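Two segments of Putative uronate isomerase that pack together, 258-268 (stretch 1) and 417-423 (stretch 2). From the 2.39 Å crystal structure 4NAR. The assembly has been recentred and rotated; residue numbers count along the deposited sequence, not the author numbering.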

# COMPACT_ATOMS: atom_id res chain seq x y z
N GLN A 258 0.52 16.94 6.70
CA GLN A 258 0.84 17.76 7.87
C GLN A 258 1.15 16.87 9.06
O GLN A 258 1.80 17.29 10.01
CB GLN A 258 -0.34 18.65 8.25
CG GLN A 258 -0.64 19.82 7.31
CD GLN A 258 -1.89 20.59 7.75
OE1 GLN A 258 -3.02 20.24 7.36
NE2 GLN A 258 -1.70 21.62 8.57
N LEU A 259 0.66 15.64 9.02
CA LEU A 259 0.73 14.74 10.16
C LEU A 259 1.79 13.65 9.99
O LEU A 259 2.36 13.15 10.98
CB LEU A 259 -0.64 14.10 10.36
CG LEU A 259 -1.60 14.61 11.44
CD1 LEU A 259 -1.67 16.13 11.48
CD2 LEU A 259 -2.97 14.01 11.20
N HIS A 260 2.07 13.26 8.75
CA HIS A 260 2.88 12.06 8.52
C HIS A 260 4.33 12.30 8.07
O HIS A 260 5.04 11.37 7.70
CB HIS A 260 2.16 11.11 7.56
CG HIS A 260 0.85 10.60 8.08
ND1 HIS A 260 -0.23 10.33 7.26
CD2 HIS A 260 0.44 10.30 9.34
CE1 HIS A 260 -1.23 9.88 7.98
NE2 HIS A 260 -0.85 9.85 9.25
N VAL A 261 4.77 13.55 8.12
CA VAL A 261 6.17 13.85 7.81
C VAL A 261 6.98 14.23 9.07
O VAL A 261 6.65 15.20 9.76
CB VAL A 261 6.30 14.92 6.71
CG1 VAL A 261 7.79 15.22 6.42
CG2 VAL A 261 5.61 14.46 5.44
N LYS A 262 8.01 13.44 9.36
CA LYS A 262 8.99 13.75 10.40
C LYS A 262 10.16 14.53 9.83
O LYS A 262 10.70 14.20 8.77
CB LYS A 262 9.52 12.46 11.05
CG LYS A 262 8.48 11.62 11.81
CD LYS A 262 7.86 12.40 12.97
CE LYS A 262 7.13 11.47 13.93
NZ LYS A 262 6.37 12.26 14.96
N TYR A 263 10.58 15.57 10.54
CA TYR A 263 11.70 16.38 10.08
C TYR A 263 12.94 16.17 10.93
O TYR A 263 12.84 16.02 12.15
CB TYR A 263 11.34 17.87 10.01
CG TYR A 263 10.27 18.17 8.98
CD1 TYR A 263 8.92 18.16 9.33
CD2 TYR A 263 10.61 18.43 7.66
CE1 TYR A 263 7.93 18.42 8.39
CE2 TYR A 263 9.63 18.70 6.70
CZ TYR A 263 8.29 18.69 7.07
OH TYR A 263 7.31 18.95 6.14
N ILE A 264 14.09 16.12 10.27
CA ILE A 264 15.38 16.08 10.94
C ILE A 264 16.29 17.11 10.30
O ILE A 264 16.01 17.59 9.21
CB ILE A 264 16.04 14.68 10.85
CG1 ILE A 264 16.40 14.37 9.40
CG2 ILE A 264 15.12 13.64 11.45
CD1 ILE A 264 17.13 13.05 9.21
N ASP A 265 17.38 17.46 10.97
CA ASP A 265 18.23 18.54 10.49
C ASP A 265 19.59 18.08 9.94
O ASP A 265 20.25 18.80 9.18
CB ASP A 265 18.41 19.60 11.58
CG ASP A 265 18.18 19.04 12.96
OD1 ASP A 265 19.03 18.25 13.44
OD2 ASP A 265 17.14 19.38 13.57
N ARG A 266 20.00 16.87 10.32
CA ARG A 266 21.24 16.29 9.83
C ARG A 266 20.93 14.99 9.13
O ARG A 266 20.08 14.23 9.59
CB ARG A 266 22.17 16.01 11.00
CG ARG A 266 23.66 16.00 10.67
CD ARG A 266 24.48 16.32 11.92
NE ARG A 266 23.67 17.08 12.87
CZ ARG A 266 23.31 16.64 14.08
NH1 ARG A 266 23.71 15.44 14.49
NH2 ARG A 266 22.56 17.40 14.87
N PRO A 267 21.63 14.72 8.01
CA PRO A 267 21.54 13.40 7.36
C PRO A 267 21.89 12.28 8.34
O PRO A 267 22.75 12.47 9.21
CB PRO A 267 22.60 13.49 6.26
CG PRO A 267 22.65 14.98 5.92
CD PRO A 267 22.46 15.67 7.24
N LEU A 268 21.23 11.13 8.21
CA LEU A 268 21.48 10.02 9.14
C LEU A 268 22.58 9.09 8.64
O LEU A 268 22.65 8.79 7.45
CB LEU A 268 20.20 9.20 9.36
CG LEU A 268 19.00 9.91 9.99
CD1 LEU A 268 17.83 8.93 10.12
CD2 LEU A 268 19.39 10.51 11.35
N LYS A 417 6.46 3.76 8.89
CA LYS A 417 5.19 4.48 8.91
C LYS A 417 5.34 5.92 8.43
O LYS A 417 4.75 6.31 7.42
CB LYS A 417 4.54 4.43 10.30
CG LYS A 417 4.17 3.01 10.80
CD LYS A 417 3.20 2.32 9.83
CE LYS A 417 3.10 0.82 10.11
NZ LYS A 417 2.43 0.46 11.38
N TYR A 418 6.16 6.70 9.13
CA TYR A 418 6.35 8.12 8.84
C TYR A 418 7.35 8.42 7.73
O TYR A 418 8.37 7.72 7.61
CB TYR A 418 6.77 8.87 10.11
CG TYR A 418 5.63 8.94 11.08
CD1 TYR A 418 5.32 7.85 11.88
CD2 TYR A 418 4.82 10.07 11.16
CE1 TYR A 418 4.25 7.89 12.76
CE2 TYR A 418 3.74 10.12 12.04
CZ TYR A 418 3.46 9.02 12.84
OH TYR A 418 2.39 9.04 13.71
N LEU A 419 7.06 9.45 6.93
CA LEU A 419 7.97 9.95 5.90
C LEU A 419 8.97 10.90 6.57
O LEU A 419 8.57 11.81 7.31
CB LEU A 419 7.20 10.75 4.85
CG LEU A 419 7.55 10.69 3.37
CD1 LEU A 419 7.17 12.02 2.70
CD2 LEU A 419 9.00 10.32 3.10
N TYR A 420 10.25 10.70 6.32
CA TYR A 420 11.27 11.59 6.87
C TYR A 420 11.70 12.66 5.86
O TYR A 420 11.80 12.39 4.66
CB TYR A 420 12.46 10.78 7.40
CG TYR A 420 12.16 10.25 8.77
CD1 TYR A 420 11.37 9.12 8.95
CD2 TYR A 420 12.63 10.91 9.90
CE1 TYR A 420 11.08 8.64 10.22
CE2 TYR A 420 12.35 10.44 11.17
CZ TYR A 420 11.57 9.32 11.33
OH TYR A 420 11.30 8.87 12.60
N ASP A 421 11.91 13.88 6.35
CA ASP A 421 12.43 14.95 5.50
C ASP A 421 13.46 15.80 6.27
O ASP A 421 13.49 15.79 7.50
CB ASP A 421 11.30 15.81 4.94
CG ASP A 421 11.61 16.35 3.54
OD1 ASP A 421 12.81 16.34 3.15
OD2 ASP A 421 10.66 16.79 2.83
N LEU A 422 14.32 16.50 5.52
CA LEU A 422 15.29 17.43 6.11
C LEU A 422 14.64 18.77 6.42
O LEU A 422 13.99 19.37 5.55
CB LEU A 422 16.47 17.65 5.15
CG LEU A 422 17.69 16.73 5.25
CD1 LEU A 422 18.77 17.18 4.27
CD2 LEU A 422 18.24 16.71 6.67
N LYS A 423 14.81 19.24 7.66
CA LYS A 423 14.14 20.46 8.12
C LYS A 423 14.88 21.73 7.73
O LYS A 423 15.82 21.69 6.93
CB LYS A 423 13.93 20.41 9.64
CG LYS A 423 14.71 21.45 10.43
CD LYS A 423 14.14 21.56 11.85
CE LYS A 423 14.22 20.22 12.59
NZ LYS A 423 13.52 20.23 13.93

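The most unusual feature here is a lysine laid across two tyrosines. Lys 262 leaves its strand on the same side of the sheet as Tyr 420, and its CB sits 3.7 Å from the centroid of the Tyr 420 ring, over the face. Farther out, the chain covers a face of Tyr 418: Lys 262 CE lies 4.1 Å from that ring's centroid, and Lys 262 NZ 4.8 Å, a cation-pi contact. CE, next to the ammonium, carries the more polarised C-H bonds and suits the electron-rich face of Tyr 418, while CB makes an ordinary CH-pi contact with Tyr 420; an exposed lysine can thus pack methylenes on aromatic faces with its charge still at the end of the chain.

Beneath this lies a parallel pairing of strands 261-264 and 419-422. Five hydrogen bonds alternate in direction. Leu 419 N donates to His 260 O (2.9 Å), Lys 262 N to Leu 419 O (2.7 Å), Asp 421 N to Lys 262 O (2.7 Å), Ile 264 N to Asp 421 O (2.9 Å), and Lys 423 N to Ile 264 O (2.6 Å). The rule is that of parallel sheets: on each strand every second residue uses both its N and its O, and here Lys 262, Ile 264, Leu 419 and Asp 421 do so. The residues between them add CA-H...O contacts, as from Val 261 CA to Leu 419 O at 3.2 Å.

Register sorts the side chains. Ile 264 joins Lys 262 and Tyr 420 on their face; its CG2 meets Tyr 420 CD2 at the ring edge (4.0 Å), while its CG1 packs against Leu 422 CD2 (4.0 Å). The other face carries Val 261, Leu 419, Tyr 263 and Asp 421. There Val 261 CG2 touches Leu 419 CD1 at 4.0 Å, and Tyr 263 CE2 approaches Asp 421 CB at 3.8 Å.

Past the strand of stretch 1, a long salt bridge, Asp 265 OD2 to Lys 423 NZ at 3.7 Å, adds electrostatic attraction.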